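Long-range contacts in probable TonB-dependent siderophore receptor PiuA (Acinetobacter baumannii, PDB 5FP1), which probably binds iron-chelating siderophores at the outer membrane and takes part in the first step of iron uptake: residues L334-K339 with F349-E354; L345-N350 with L423-E428; S232-W237 with T255-K260; W301-D306 with S699-E704. All blocks are in the same frame, centred on the assembly; numbering follows the deposited sequence. Where two conformers were deposited one is given.

Contact 1. Residues L334-K339 with F349-E354; sequences LALTGK and FNVGAE
L334-K339 and F349-E354 are neighbouring antiparallel strands, their axes 4.6 Å apart and their directions at 174°, with paired backbone hydrogen bonds at L334-A353, L336-V351 and G338-F349. The F349 ring makes the most extensive side-chain contact. With CG between its backbone N and carbonyl carbon (chi1 67°), the ring folds over the opposite strand, one face above G338, whose N lies 3.7 Å from the ring plane toward the rim. L336 O meets the ring edge, 3.5 Å from F349 CE1. On the same side V351 CG2, in one conformer, lies 3.8 Å from L336 CB. Backbone angles at G338 would press a CB against the preceding carbonyl oxygen. On the other side, with A335, the T337 methyl CG2 lies 3.4 Å from N350 ND2, alongside the amide. That amide bonds to Y422 on the next strand and to the backbone at S31. A phenylalanine laid over its cross-strand glycine is an aromatic rescue of glycine, here in a β hairpin of the TonB-dependent receptor barrel.

Contact 2. Residues L345-N350 with L423-E428; sequences LKHRFN and LLDNIE
H347 ND1 donates a nearly straight hydrogen bond to D425 OD2 at 2.7 Å. The acceptor lies in the imidazole plane and uses its syn lone pair, while ring and carboxylate are almost coplanar, 22° apart. The carboxylate probably favours a protonated imidazole. D425 reaches the ring because its CG stands anti to the backbone N (chi1 -173°). I427 runs beside the same histidine, CG1 3.7 Å from H347 ND1 and CG2 over one ring face. Across the sheet, R348 NH2 gives N426 OD1 a bent bond of 2.7 Å, the donor standing above the amide plane; R348 NE is buried without a polar partner. K346 and E428 lie side by side, but K346 NZ and E428 OE2 remain 4.1 Å apart, too far for a salt bridge. These pairs sit on adjacent antiparallel strands of the β-barrel, their local axes 4.6 Å apart and their directions at 159°, with paired backbone bonds at K346-E428, R348-N426 and N350-L424. The histidine side of the sheet also bears L423, which touches a bound detergent molecule. Around the arginine side, N426 ND2 bonds to D436 on the following strand, and L434 touches R348, N426 and E428. V34 and K32, from the N-terminal part of the chain, pack on N426 and L424 respectively.

Contact 3. Residues S232-W237 with T255-K260; sequences SGIPYW and TYYGWK
S232-P235 and T255-G258 form a buried, water-bridged contact between two parts of the long connection that joins barrel strands 215-226 and 264-279. One water ties the backbones together: it donates to G233 O (2.8 Å) and to T255 O, and accepts from Y257 N at 2.9 Å. The Y257 ring and S232 carry much of the packing. The Y257 ring edge meets G233 O in plane, 3.3 Å from CD2. I234 and P235 both cross the tyrosine at about a right angle, their CD1 and CD atoms 3.9 and 3.8 Å from Y257 CE2. S232 CB packs on G258 N at 3.6 Å, and that same nitrogen stands over the centre of the Y256 ring. Hydroxyl bonds to other parts of the chain fix the surroundings: S232 OG to T302 O, Y256 OH to P230 O and Y257 OH to L394 O. The arrangement is that of a long barrel loop folded back on itself, as in the extracellular loops of TonB-dependent receptors.

Contact 4. Residues W301-D306 with S699-E704; sequences WTNPDD and SHYATE. With PO4 (phosphate ion), chain B.
D306 and H700 bring the two backbones closest, with CA atoms 5.2 Å apart; the strand pieces 301-304 and 701-704 keep 7.9 Å between axes, run at 119° and are not paired. Here the end of barrel strand 284-304 meets the short strand 701-704, which pairs with 234-238. A water donates to both P304 O and H700 O. The imidazole of H700 is enclosed on several sides. D306 OD1 lies over one face, 3.1 Å above the plane and toward the rim, with S699 OG over the opposite face. At the edge and in plane, H700 NE2 donates to phosphate O3 at 2.9 Å. N303 ND2 approaches obliquely, 3.5 Å from H700 CD2. Nearby, P304 CG packs on Y701 CB at 3.5 Å, and W301 CH2 reaches Y701 OH at 3.2 Å, the two rings inclined at 64°. Y701 OH bonds to G75 O of the plug, S307 OG holds H700 ND1, and D306 OD2 forms a salt bridge with R319. With a carboxylate above its face and a phosphate at NE2, the imidazole may well be protonated; the site can hold a small anion, although this one probably came from the crystallisation liquor.

Contacts 1 and 2 share F349 and N350 and join strand 346-368 to its two neighbours, so together they form a continuous patch of barrel wall. Contacts 3 and 4 lie on the other side of the chain's centre, contact 4 about 46 Å from contact 1 between centres. Those two abut: I234 N lies 2.8 Å from A702 O, and P304 touches both P235 and Y257. Contact 1 is at the surface and contact 2 partly buried, and in both the ladder of backbone bonds does much of the holding. Contacts 3 and 4 are buried, and there water bridges and aromatic packing replace direct hydrogen bonds between the paired segments.

Contact 1. Residues L334-K339 with F349-E354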
loop_
_atom_site.group_PDB
_atom_site.type_symbol
_atom_site.label_atom_id
_atom_site.label_comp_id
_atom_site.label_asym_id
_atom_site.label_seq_id
_atom_site.Cartn_x
_atom_site.Cartn_y
_atom_site.Cartn_z
ATOM N N LEU A 334 12.428 16.355 12.909
ATOM C CA LEU A 334 13.733 16.661 13.512
ATOM C C LEU A 334 14.069 15.487 14.421
ATOM O O LEU A 334 13.264 15.136 15.282
ATOM C CB LEU A 334 13.608 17.952 14.329
ATOM C CG LEU A 334 14.838 18.487 15.065
ATOM C CD1 LEU A 334 15.890 18.880 14.046
ATOM C CD2 LEU A 334 14.420 19.679 15.899
ATOM N N ALA A 335 15.196 14.823 14.167
ATOM C CA ALA A 335 15.546 13.597 14.873
ATOM C C ALA A 335 16.999 13.658 15.310
ATOM O O ALA A 335 17.886 13.945 14.507
ATOM C CB ALA A 335 15.367 12.383 13.988
ATOM N N LEU A 336 17.223 13.335 16.572
ATOM C CA LEU A 336 18.569 13.122 17.094
ATOM C C LEU A 336 18.776 11.621 17.255
ATOM O O LEU A 336 18.028 10.949 17.985
ATOM C CB LEU A 336 18.670 13.809 18.450
ATOM C CG LEU A 336 20.034 13.724 19.145
ATOM C CD1 LEU A 336 21.011 14.625 18.429
ATOM C CD2 LEU A 336 19.892 14.154 20.594
ATOM N N THR A 337 19.781 11.090 16.567
ATOM C CA THR A 337 20.038 9.676 16.575
ATOM C C THR A 337 21.475 9.374 16.983
ATOM O O THR A 337 22.371 10.215 16.865
ATOM C CB THR A 337 19.854 9.057 15.175
ATOM O OG1 THR A 337 20.641 9.789 14.224
ATOM C CG2 THR A 337 18.385 9.085 14.747
ATOM N N GLY A 338 21.706 8.142 17.401
ATOM C CA GLY A 338 23.066 7.684 17.594
ATOM C C GLY A 338 23.173 6.666 18.695
ATOM O O GLY A 338 22.232 5.909 18.961
ATOM N N LYS A 339 24.338 6.632 19.329
ATOM C CA LYS A 339 24.550 5.711 20.434
ATOM C C LYS A 339 25.344 6.345 21.554
ATOM O O LYS A 339 26.175 7.233 21.330
ATOM C CB LYS A 339 25.195 4.421 19.951
ATOM C CG LYS A 339 26.337 4.572 18.990
ATOM C CD LYS A 339 26.460 3.318 18.133
ATOM C CE LYS A 339 27.509 3.489 17.044
ATOM N NZ LYS A 339 28.892 3.342 17.580
ATOM N N PHE A 349 19.598 4.978 19.979
ATOM C CA PHE A 349 18.408 5.809 20.144
ATOM C C PHE A 349 18.038 6.663 18.931
ATOM O O PHE A 349 18.848 6.924 18.038
ATOM C CB PHE A 349 18.574 6.720 21.352
ATOM C CG PHE A 349 19.649 7.756 21.180
ATOM C CD1 PHE A 349 19.374 8.965 20.565
ATOM C CD2 PHE A 349 20.933 7.532 21.665
ATOM C CE1 PHE A 349 20.360 9.929 20.407
ATOM C CE2 PHE A 349 21.915 8.493 21.516
ATOM C CZ PHE A 349 21.632 9.685 20.877
ATOM N N ASN A 350 16.797 7.102 18.958
ATOM C CA ASN A 350 16.267 8.059 18.011
ATOM C C ASN A 350 15.214 8.777 18.804
ATOM O O ASN A 350 14.235 8.164 19.285
ATOM C CB ASN A 350 15.707 7.354 16.767
ATOM C CG ASN A 350 15.180 8.332 15.731
ATOM O OD1 ASN A 350 14.734 9.419 16.077
ATOM N ND2 ASN A 350 15.236 7.956 14.473
ATOM N N VAL A 351 15.453 10.064 19.040
ATOM C CA VAL A 351 14.498 10.911 19.724
ATOM C C VAL A 351 14.204 12.115 18.830
ATOM O O VAL A 351 15.084 12.600 18.120
ATOM C CB VAL A 351 15.022 11.351 21.105
ATOM C CG1 VAL A 351 15.417 10.123 21.917
ATOM C CG2 VAL A 351 16.207 12.305 20.974
ATOM N N GLY A 352 12.966 12.587 18.842
ATOM C CA GLY A 352 12.559 13.570 17.846
ATOM C C GLY A 352 11.197 14.162 17.954
ATOM O O GLY A 352 10.449 13.919 18.908
ATOM N N ALA A 353 10.893 15.000 16.964
ATOM C CA ALA A 353 9.668 15.741 16.949
ATOM C C ALA A 353 9.226 15.864 15.493
ATOM O O ALA A 353 10.056 15.818 14.593
ATOM C CB ALA A 353 9.887 17.109 17.535
ATOM N N GLU A 354 7.934 16.023 15.279
ATOM C CA GLU A 354 7.417 16.130 13.928
ATOM C C GLU A 354 6.252 17.093 13.880
ATOM O O GLU A 354 5.476 17.203 14.844
ATOM C CB GLU A 354 7.020 14.741 13.419
ATOM C CG GLU A 354 6.493 14.786 11.991
ATOM C CD GLU A 354 6.223 13.411 11.383
ATOM O OE1 GLU A 354 6.963 12.446 11.675
ATOM O OE2 GLU A 354 5.283 13.319 10.582
#

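Contact 2. Residues L345-N350 with L423-E428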
loop_
_atom_site.group_PDB
_atom_site.type_symbol
_atom_site.label_atom_id
_atom_site.label_comp_id
_atom_site.label_asym_id
_atom_site.label_seq_id
_atom_site.Cartn_x
_atom_site.Cartn_y
_atom_site.Cartn_z
ATOM N N LEU A 345 25.459 0.182 30.253
ATOM C CA LEU A 345 24.382 0.064 29.253
ATOM C C LEU A 345 24.801 0.733 27.945
ATOM O O LEU A 345 25.387 1.814 27.964
ATOM C CB LEU A 345 23.127 0.737 29.786
ATOM C CG LEU A 345 22.579 0.156 31.086
ATOM C CD1 LEU A 345 21.309 0.867 31.508
ATOM C CD2 LEU A 345 22.340 -1.342 30.949
ATOM N N LYS A 346 24.519 0.093 26.813
ATOM C CA LYS A 346 24.708 0.727 25.514
ATOM C C LYS A 346 23.354 1.124 24.907
ATOM O O LYS A 346 22.512 0.261 24.627
ATOM C CB LYS A 346 25.461 -0.191 24.558
ATOM C CG LYS A 346 26.809 -0.642 25.101
ATOM C CD LYS A 346 27.534 -1.517 24.099
ATOM C CE LYS A 346 28.733 -2.194 24.736
ATOM N NZ LYS A 346 29.552 -2.891 23.708
ATOM N N HIS A 347 23.155 2.420 24.713
ATOM C CA HIS A 347 21.904 2.943 24.155
ATOM C C HIS A 347 22.030 3.191 22.670
ATOM O O HIS A 347 23.024 3.751 22.203
ATOM C CB HIS A 347 21.518 4.241 24.820
ATOM C CG HIS A 347 21.291 4.131 26.285
ATOM N ND1 HIS A 347 20.032 4.120 26.844
ATOM C CD2 HIS A 347 22.163 4.073 27.321
ATOM C CE1 HIS A 347 20.137 4.058 28.160
ATOM N NE2 HIS A 347 21.420 4.025 28.472
ATOM N N ARG A 348 21.054 2.697 21.921
ATOM C CA ARG A 348 20.909 3.007 20.511
ATOM C C ARG A 348 19.567 3.703 20.349
ATOM O O ARG A 348 18.520 3.117 20.646
ATOM C CB ARG A 348 20.996 1.744 19.681
ATOM C CG ARG A 348 22.413 1.197 19.637
ATOM C CD ARG A 348 22.473 -0.159 19.005
ATOM N NE ARG A 348 21.714 -1.166 19.754
ATOM C CZ ARG A 348 21.640 -2.430 19.361
ATOM N NH1 ARG A 348 22.296 -2.805 18.267
ATOM N NH2 ARG A 348 20.917 -3.314 20.033
ATOM N N PHE A 349 19.598 4.978 19.979
ATOM C CA PHE A 349 18.408 5.809 20.144
ATOM C C PHE A 349 18.038 6.663 18.931
ATOM O O PHE A 349 18.848 6.924 18.038
ATOM C CB PHE A 349 18.574 6.720 21.352
ATOM C CG PHE A 349 19.649 7.756 21.180
ATOM C CD1 PHE A 349 19.374 8.965 20.565
ATOM C CD2 PHE A 349 20.933 7.532 21.665
ATOM C CE1 PHE A 349 20.360 9.929 20.407
ATOM C CE2 PHE A 349 21.915 8.493 21.516
ATOM C CZ PHE A 349 21.632 9.685 20.877
ATOM N N ASN A 350 16.797 7.102 18.958
ATOM C CA ASN A 350 16.267 8.059 18.011
ATOM C C ASN A 350 15.214 8.777 18.804
ATOM O O ASN A 350 14.235 8.164 19.285
ATOM C CB ASN A 350 15.707 7.354 16.767
ATOM C CG ASN A 350 15.180 8.332 15.731
ATOM O OD1 ASN A 350 14.734 9.419 16.077
ATOM N ND2 ASN A 350 15.236 7.956 14.473
ATOM N N LEU A 423 10.421 9.157 21.742
ATOM C CA LEU A 423 11.712 8.588 22.119
ATOM C C LEU A 423 11.717 7.122 21.746
ATOM O O LEU A 423 10.786 6.379 22.115
ATOM C CB LEU A 423 11.898 8.639 23.632
ATOM C CG LEU A 423 11.817 9.920 24.453
ATOM C CD1 LEU A 423 12.719 11.004 23.912
ATOM C CD2 LEU A 423 10.389 10.413 24.567
ATOM N N LEU A 424 12.760 6.697 21.053
ATOM C CA LEU A 424 12.973 5.298 20.757
ATOM C C LEU A 424 14.376 4.962 21.233
ATOM O O LEU A 424 15.318 5.699 20.955
ATOM C CB LEU A 424 12.878 5.012 19.254
ATOM C CG LEU A 424 11.507 5.217 18.608
ATOM C CD1 LEU A 424 11.673 5.387 17.108
ATOM C CD2 LEU A 424 10.566 4.056 18.875
ATOM N N ASP A 425 14.509 3.867 21.976
ATOM C CA ASP A 425 15.813 3.475 22.534
ATOM C C ASP A 425 15.868 1.959 22.650
ATOM O O ASP A 425 14.973 1.334 23.232
ATOM C CB ASP A 425 15.995 4.145 23.897
ATOM C CG ASP A 425 17.400 3.948 24.505
ATOM O OD1 ASP A 425 18.341 3.517 23.807
ATOM O OD2 ASP A 425 17.545 4.251 25.715
ATOM N N ASN A 426 16.881 1.365 22.041
ATOM C CA ASN A 426 17.138 -0.036 22.216
ATOM C C ASN A 426 18.394 -0.174 23.088
ATOM O O ASN A 426 19.472 0.232 22.683
ATOM C CB ASN A 426 17.310 -0.741 20.875
ATOM C CG ASN A 426 17.508 -2.244 21.028
ATOM O OD1 ASN A 426 18.615 -2.706 21.314
ATOM N ND2 ASN A 426 16.443 -3.011 20.838
ATOM N N ILE A 427 18.217 -0.704 24.297
ATOM C CA ILE A 427 19.280 -0.744 25.293
ATOM C C ILE A 427 19.923 -2.134 25.358
ATOM O O ILE A 427 19.275 -3.113 25.722
ATOM C CB ILE A 427 18.750 -0.350 26.672
ATOM C CG1 ILE A 427 18.052 1.004 26.605
ATOM C CG2 ILE A 427 19.886 -0.280 27.691
ATOM C CD1 ILE A 427 17.339 1.375 27.874
ATOM N N GLU A 428 21.197 -2.207 24.988
ATOM C CA GLU A 428 21.969 -3.434 25.149
ATOM C C GLU A 428 22.447 -3.526 26.595
ATOM O O GLU A 428 23.271 -2.724 27.060
ATOM C CB GLU A 428 23.131 -3.489 24.170
ATOM C CG GLU A 428 23.976 -4.741 24.341
ATOM C CD GLU A 428 25.182 -4.798 23.421
ATOM O OE1 GLU A 428 25.087 -4.375 22.249
ATOM O OE2 GLU A 428 26.223 -5.322 23.860
#

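Contact 3. Residues S232-W237 with T255-K260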
loop_
_atom_site.group_PDB
_atom_site.type_symbol
_atom_site.label_atom_id
_atom_site.label_comp_id
_atom_site.label_asym_id
_atom_site.label_seq_id
_atom_site.Cartn_x
_atom_site.Cartn_y
_atom_site.Cartn_z
ATOM N N SER A 232 -12.312 -1.757 -14.152
ATOM C CA SER A 232 -13.592 -1.999 -13.544
ATOM C C SER A 232 -13.401 -3.261 -12.700
ATOM O O SER A 232 -12.345 -3.481 -12.091
ATOM C CB SER A 232 -14.667 -2.188 -14.627
ATOM O OG SER A 232 -15.978 -2.339 -14.080
ATOM N N GLY A 233 -14.404 -4.104 -12.656
ATOM C CA GLY A 233 -14.300 -5.351 -11.930
ATOM C C GLY A 233 -15.318 -6.350 -12.440
ATOM O O GLY A 233 -15.945 -6.113 -13.475
ATOM N N ILE A 234 -15.477 -7.451 -11.709
ATOM C CA ILE A 234 -16.440 -8.504 -12.042
ATOM C C ILE A 234 -17.484 -8.557 -10.931
ATOM O O ILE A 234 -17.134 -8.622 -9.724
ATOM C CB ILE A 234 -15.758 -9.864 -12.227
ATOM C CG1 ILE A 234 -14.632 -9.774 -13.252
ATOM C CG2 ILE A 234 -16.778 -10.943 -12.602
ATOM C CD1 ILE A 234 -15.064 -9.340 -14.649
ATOM N N PRO A 235 -18.764 -8.451 -11.304
ATOM C CA PRO A 235 -19.814 -8.346 -10.276
ATOM C C PRO A 235 -20.011 -9.664 -9.533
ATOM O O PRO A 235 -19.902 -10.722 -10.150
ATOM C CB PRO A 235 -21.068 -8.027 -11.090
ATOM C CG PRO A 235 -20.806 -8.644 -12.435
ATOM C CD PRO A 235 -19.331 -8.533 -12.662
ATOM N N TYR A 236 -20.341 -9.604 -8.246
ATOM C CA TYR A 236 -20.695 -10.828 -7.501
ATOM C C TYR A 236 -22.048 -11.324 -8.016
ATOM O O TYR A 236 -22.973 -10.514 -8.253
ATOM C CB TYR A 236 -20.881 -10.541 -6.021
ATOM C CG TYR A 236 -19.623 -10.100 -5.275
ATOM C CD1 TYR A 236 -18.517 -10.940 -5.169
ATOM C CD2 TYR A 236 -19.558 -8.864 -4.662
ATOM C CE1 TYR A 236 -17.361 -10.537 -4.504
ATOM C CE2 TYR A 236 -18.428 -8.479 -3.958
ATOM C CZ TYR A 236 -17.336 -9.305 -3.892
ATOM O OH TYR A 236 -16.231 -8.883 -3.178
ATOM N N TRP A 237 -22.184 -12.644 -8.147
ATOM C CA TRP A 237 -23.464 -13.214 -8.530
ATOM C C TRP A 237 -23.604 -14.652 -8.069
ATOM O O TRP A 237 -22.671 -15.454 -8.180
ATOM C CB TRP A 237 -23.680 -13.139 -10.058
ATOM C CG TRP A 237 -25.131 -13.357 -10.455
ATOM C CD1 TRP A 237 -25.667 -14.460 -11.086
ATOM C CD2 TRP A 237 -26.228 -12.494 -10.163
ATOM N NE1 TRP A 237 -27.030 -14.308 -11.239
ATOM C CE2 TRP A 237 -27.405 -13.115 -10.685
ATOM C CE3 TRP A 237 -26.340 -11.238 -9.562
ATOM C CZ2 TRP A 237 -28.641 -12.539 -10.590
ATOM C CZ3 TRP A 237 -27.588 -10.665 -9.470
ATOM C CH2 TRP A 237 -28.730 -11.333 -9.968
ATOM N N THR A 255 -12.907 -10.019 -19.160
ATOM C CA THR A 255 -14.046 -9.184 -19.558
ATOM C C THR A 255 -13.979 -7.821 -18.855
ATOM O O THR A 255 -13.731 -7.740 -17.642
ATOM C CB THR A 255 -15.378 -9.889 -19.252
ATOM O OG1 THR A 255 -15.452 -11.122 -20.000
ATOM C CG2 THR A 255 -16.555 -9.006 -19.606
ATOM N N TYR A 256 -14.185 -6.755 -19.617
ATOM C CA TYR A 256 -14.125 -5.384 -19.089
ATOM C C TYR A 256 -15.467 -4.698 -19.148
ATOM O O TYR A 256 -16.033 -4.549 -20.236
ATOM C CB TYR A 256 -13.121 -4.570 -19.894
ATOM C CG TYR A 256 -12.927 -3.133 -19.470
ATOM C CD1 TYR A 256 -12.313 -2.804 -18.263
ATOM C CD2 TYR A 256 -13.317 -2.085 -20.306
ATOM C CE1 TYR A 256 -12.104 -1.478 -17.910
ATOM C CE2 TYR A 256 -13.113 -0.773 -19.965
ATOM C CZ TYR A 256 -12.495 -0.458 -18.766
ATOM O OH TYR A 256 -12.304 0.880 -18.447
ATOM N N TYR A 257 -15.964 -4.267 -17.991
ATOM C CA TYR A 257 -17.238 -3.583 -17.891
ATOM C C TYR A 257 -17.160 -2.083 -17.757
ATOM O O TYR A 257 -18.187 -1.413 -17.566
ATOM C CB TYR A 257 -18.049 -4.167 -16.721
ATOM C CG TYR A 257 -18.410 -5.593 -16.915
ATOM C CD1 TYR A 257 -19.160 -5.994 -18.014
ATOM C CD2 TYR A 257 -17.945 -6.590 -16.042
ATOM C CE1 TYR A 257 -19.485 -7.325 -18.210
ATOM C CE2 TYR A 257 -18.279 -7.915 -16.228
ATOM C CZ TYR A 257 -19.033 -8.283 -17.324
ATOM O OH TYR A 257 -19.332 -9.605 -17.533
ATOM N N GLY A 258 -15.959 -1.525 -17.889
ATOM C CA GLY A 258 -15.809 -0.096 -17.915
ATOM C C GLY A 258 -16.303 0.512 -19.228
ATOM O O GLY A 258 -16.622 -0.199 -20.182
ATOM N N TRP A 259 -16.353 1.827 -19.256
ATOM C CA TRP A 259 -16.928 2.582 -20.363
ATOM C C TRP A 259 -15.838 3.525 -20.851
ATOM O O TRP A 259 -15.650 4.614 -20.309
ATOM C CB TRP A 259 -18.149 3.312 -19.857
ATOM C CG TRP A 259 -19.033 3.940 -20.869
ATOM C CD1 TRP A 259 -18.798 4.106 -22.213
ATOM C CD2 TRP A 259 -20.303 4.506 -20.610
ATOM N NE1 TRP A 259 -19.877 4.725 -22.807
ATOM C CE2 TRP A 259 -20.815 4.985 -21.844
ATOM C CE3 TRP A 259 -21.094 4.618 -19.463
ATOM C CZ2 TRP A 259 -22.067 5.587 -21.949
ATOM C CZ3 TRP A 259 -22.342 5.209 -19.571
ATOM C CH2 TRP A 259 -22.816 5.699 -20.814
ATOM N N LYS A 260 -15.098 3.092 -21.865
ATOM C CA LYS A 260 -13.860 3.754 -22.198
ATOM C C LYS A 260 -14.008 5.171 -22.687
ATOM O O LYS A 260 -13.116 5.998 -22.429
ATOM C CB LYS A 260 -13.013 2.917 -23.157
ATOM C CG LYS A 260 -12.532 1.648 -22.480
ATOM C CD LYS A 260 -11.647 0.827 -23.377
ATOM C CE LYS A 260 -10.256 1.378 -23.447
ATOM N NZ LYS A 260 -9.370 0.307 -23.931
HETATM O O HOH W 1 -14.513 -5.556 -15.797
#

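Contact 4. Residues W301-D306 with S699-E704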
loop_
_atom_site.group_PDB
_atom_site.type_symbol
_atom_site.label_atom_id
_atom_site.label_comp_id
_atom_site.label_asym_id
_atom_site.label_seq_id
_atom_site.Cartn_x
_atom_site.Cartn_y
_atom_site.Cartn_z
ATOM N N TRP A 301 -14.710 5.966 -12.912
ATOM C CA TRP A 301 -14.595 4.546 -13.225
ATOM C C TRP A 301 -15.907 3.817 -12.941
ATOM O O TRP A 301 -16.828 4.369 -12.295
ATOM C CB TRP A 301 -13.389 3.865 -12.531
ATOM C CG TRP A 301 -13.492 3.827 -11.107
ATOM C CD1 TRP A 301 -13.090 4.808 -10.223
ATOM C CD2 TRP A 301 -14.079 2.782 -10.305
ATOM N NE1 TRP A 301 -13.412 4.436 -8.943
ATOM C CE2 TRP A 301 -14.006 3.198 -8.963
ATOM C CE3 TRP A 301 -14.675 1.549 -10.598
ATOM C CZ2 TRP A 301 -14.497 2.412 -7.903
ATOM C CZ3 TRP A 301 -15.147 0.771 -9.553
ATOM C CH2 TRP A 301 -15.073 1.211 -8.228
ATOM N N THR A 302 -15.992 2.592 -13.445
ATOM C CA THR A 302 -17.243 1.857 -13.462
ATOM C C THR A 302 -17.315 0.758 -12.435
ATOM O O THR A 302 -16.479 -0.156 -12.419
ATOM C CB THR A 302 -17.496 1.230 -14.849
ATOM O OG1 THR A 302 -17.605 2.272 -15.818
ATOM C CG2 THR A 302 -18.762 0.413 -14.829
ATOM N N ASN A 303 -18.351 0.828 -11.605
ATOM C CA ASN A 303 -18.769 -0.295 -10.764
ATOM C C ASN A 303 -19.705 -1.183 -11.623
ATOM O O ASN A 303 -20.727 -0.701 -12.128
ATOM C CB ASN A 303 -19.455 0.265 -9.510
ATOM C CG ASN A 303 -20.178 -0.787 -8.652
ATOM O OD1 ASN A 303 -20.531 -1.890 -9.095
ATOM N ND2 ASN A 303 -20.474 -0.392 -7.427
ATOM N N PRO A 304 -19.340 -2.462 -11.827
ATOM C CA PRO A 304 -20.151 -3.331 -12.708
ATOM C C PRO A 304 -21.484 -3.748 -12.036
ATOM O O PRO A 304 -21.538 -4.670 -11.217
ATOM C CB PRO A 304 -19.230 -4.528 -12.939
ATOM C CG PRO A 304 -18.491 -4.644 -11.635
ATOM C CD PRO A 304 -18.213 -3.205 -11.235
ATOM N N ASP A 305 -22.517 -2.980 -12.355
ATOM C CA ASP A 305 -23.925 -3.210 -12.003
ATOM C C ASP A 305 -24.394 -2.758 -10.620
ATOM O O ASP A 305 -25.583 -2.623 -10.413
ATOM C CB ASP A 305 -24.382 -4.644 -12.252
ATOM C CG ASP A 305 -25.863 -4.698 -12.633
ATOM O OD1 ASP A 305 -26.249 -3.873 -13.497
ATOM O OD2 ASP A 305 -26.627 -5.560 -12.111
ATOM N N ASP A 306 -23.478 -2.525 -9.684
ATOM C CA ASP A 306 -23.853 -1.930 -8.389
ATOM C C ASP A 306 -24.960 -2.738 -7.720
ATOM O O ASP A 306 -25.886 -2.176 -7.134
ATOM C CB ASP A 306 -24.297 -0.505 -8.627
ATOM C CG ASP A 306 -24.291 0.344 -7.366
ATOM O OD1 ASP A 306 -23.592 0.021 -6.404
ATOM O OD2 ASP A 306 -24.965 1.363 -7.369
ATOM N N SER A 699 -19.108 -4.874 -1.148
ATOM C CA SER A 699 -20.285 -5.180 -1.938
ATOM C C SER A 699 -19.979 -5.054 -3.438
ATOM O O SER A 699 -18.926 -4.562 -3.836
ATOM C CB SER A 699 -21.448 -4.276 -1.525
ATOM O OG SER A 699 -22.653 -4.852 -1.981
ATOM N N HIS A 700 -20.888 -5.541 -4.254
ATOM C CA HIS A 700 -20.916 -5.262 -5.688
ATOM C C HIS A 700 -19.951 -6.038 -6.599
ATOM O O HIS A 700 -20.390 -6.622 -7.600
ATOM C CB HIS A 700 -20.779 -3.767 -5.961
ATOM C CG HIS A 700 -21.641 -2.908 -5.092
ATOM N ND1 HIS A 700 -23.000 -3.107 -4.954
ATOM C CD2 HIS A 700 -21.339 -1.826 -4.331
ATOM C CE1 HIS A 700 -23.495 -2.194 -4.139
ATOM N NE2 HIS A 700 -22.509 -1.404 -3.746
ATOM N N TYR A 701 -18.654 -6.008 -6.311
ATOM C CA TYR A 701 -17.677 -6.523 -7.261
ATOM C C TYR A 701 -16.358 -6.904 -6.643
ATOM O O TYR A 701 -16.028 -6.540 -5.496
ATOM C CB TYR A 701 -17.427 -5.503 -8.383
ATOM C CG TYR A 701 -16.490 -4.393 -7.980
ATOM C CD1 TYR A 701 -16.946 -3.275 -7.289
ATOM C CD2 TYR A 701 -15.136 -4.473 -8.270
ATOM C CE1 TYR A 701 -16.064 -2.277 -6.867
ATOM C CE2 TYR A 701 -14.269 -3.467 -7.915
ATOM C CZ TYR A 701 -14.726 -2.366 -7.213
ATOM O OH TYR A 701 -13.809 -1.382 -6.858
ATOM N N ALA A 702 -15.606 -7.665 -7.425
ATOM C CA ALA A 702 -14.218 -7.983 -7.142
ATOM C C ALA A 702 -13.348 -7.634 -8.335
ATOM O O ALA A 702 -13.815 -7.586 -9.472
ATOM C CB ALA A 702 -14.067 -9.440 -6.825
ATOM N N THR A 703 -12.061 -7.435 -8.091
ATOM C CA THR A 703 -11.149 -7.015 -9.136
ATOM C C THR A 703 -10.392 -8.231 -9.620
ATOM O O THR A 703 -9.752 -8.932 -8.832
ATOM C CB THR A 703 -10.134 -5.975 -8.607
ATOM O OG1 THR A 703 -10.843 -4.823 -8.143
ATOM C CG2 THR A 703 -9.139 -5.542 -9.669
ATOM N N GLU A 704 -10.453 -8.470 -10.924
ATOM C CA GLU A 704 -9.696 -9.543 -11.544
ATOM C C GLU A 704 -8.214 -9.217 -11.682
ATOM O O GLU A 704 -7.813 -8.112 -12.059
ATOM C CB GLU A 704 -10.324 -9.889 -12.918
ATOM C CG GLU A 704 -9.859 -11.194 -13.547
ATOM C CD GLU A 704 -10.591 -11.496 -14.864
ATOM O OE1 GLU A 704 -11.674 -10.911 -15.112
ATOM O OE2 GLU A 704 -10.079 -12.312 -15.650
HETATM P P PO4 B . -23.635 1.817 -3.480
HETATM O O1 PO4 B . -24.857 1.209 -4.135
HETATM O O2 PO4 B . -22.512 1.788 -4.494
HETATM O O3 PO4 B . -23.234 1.019 -2.240
HETATM O O4 PO4 B . -23.929 3.254 -3.085
HETATM O O HOH W 2 -22.665 -5.701 -8.893
#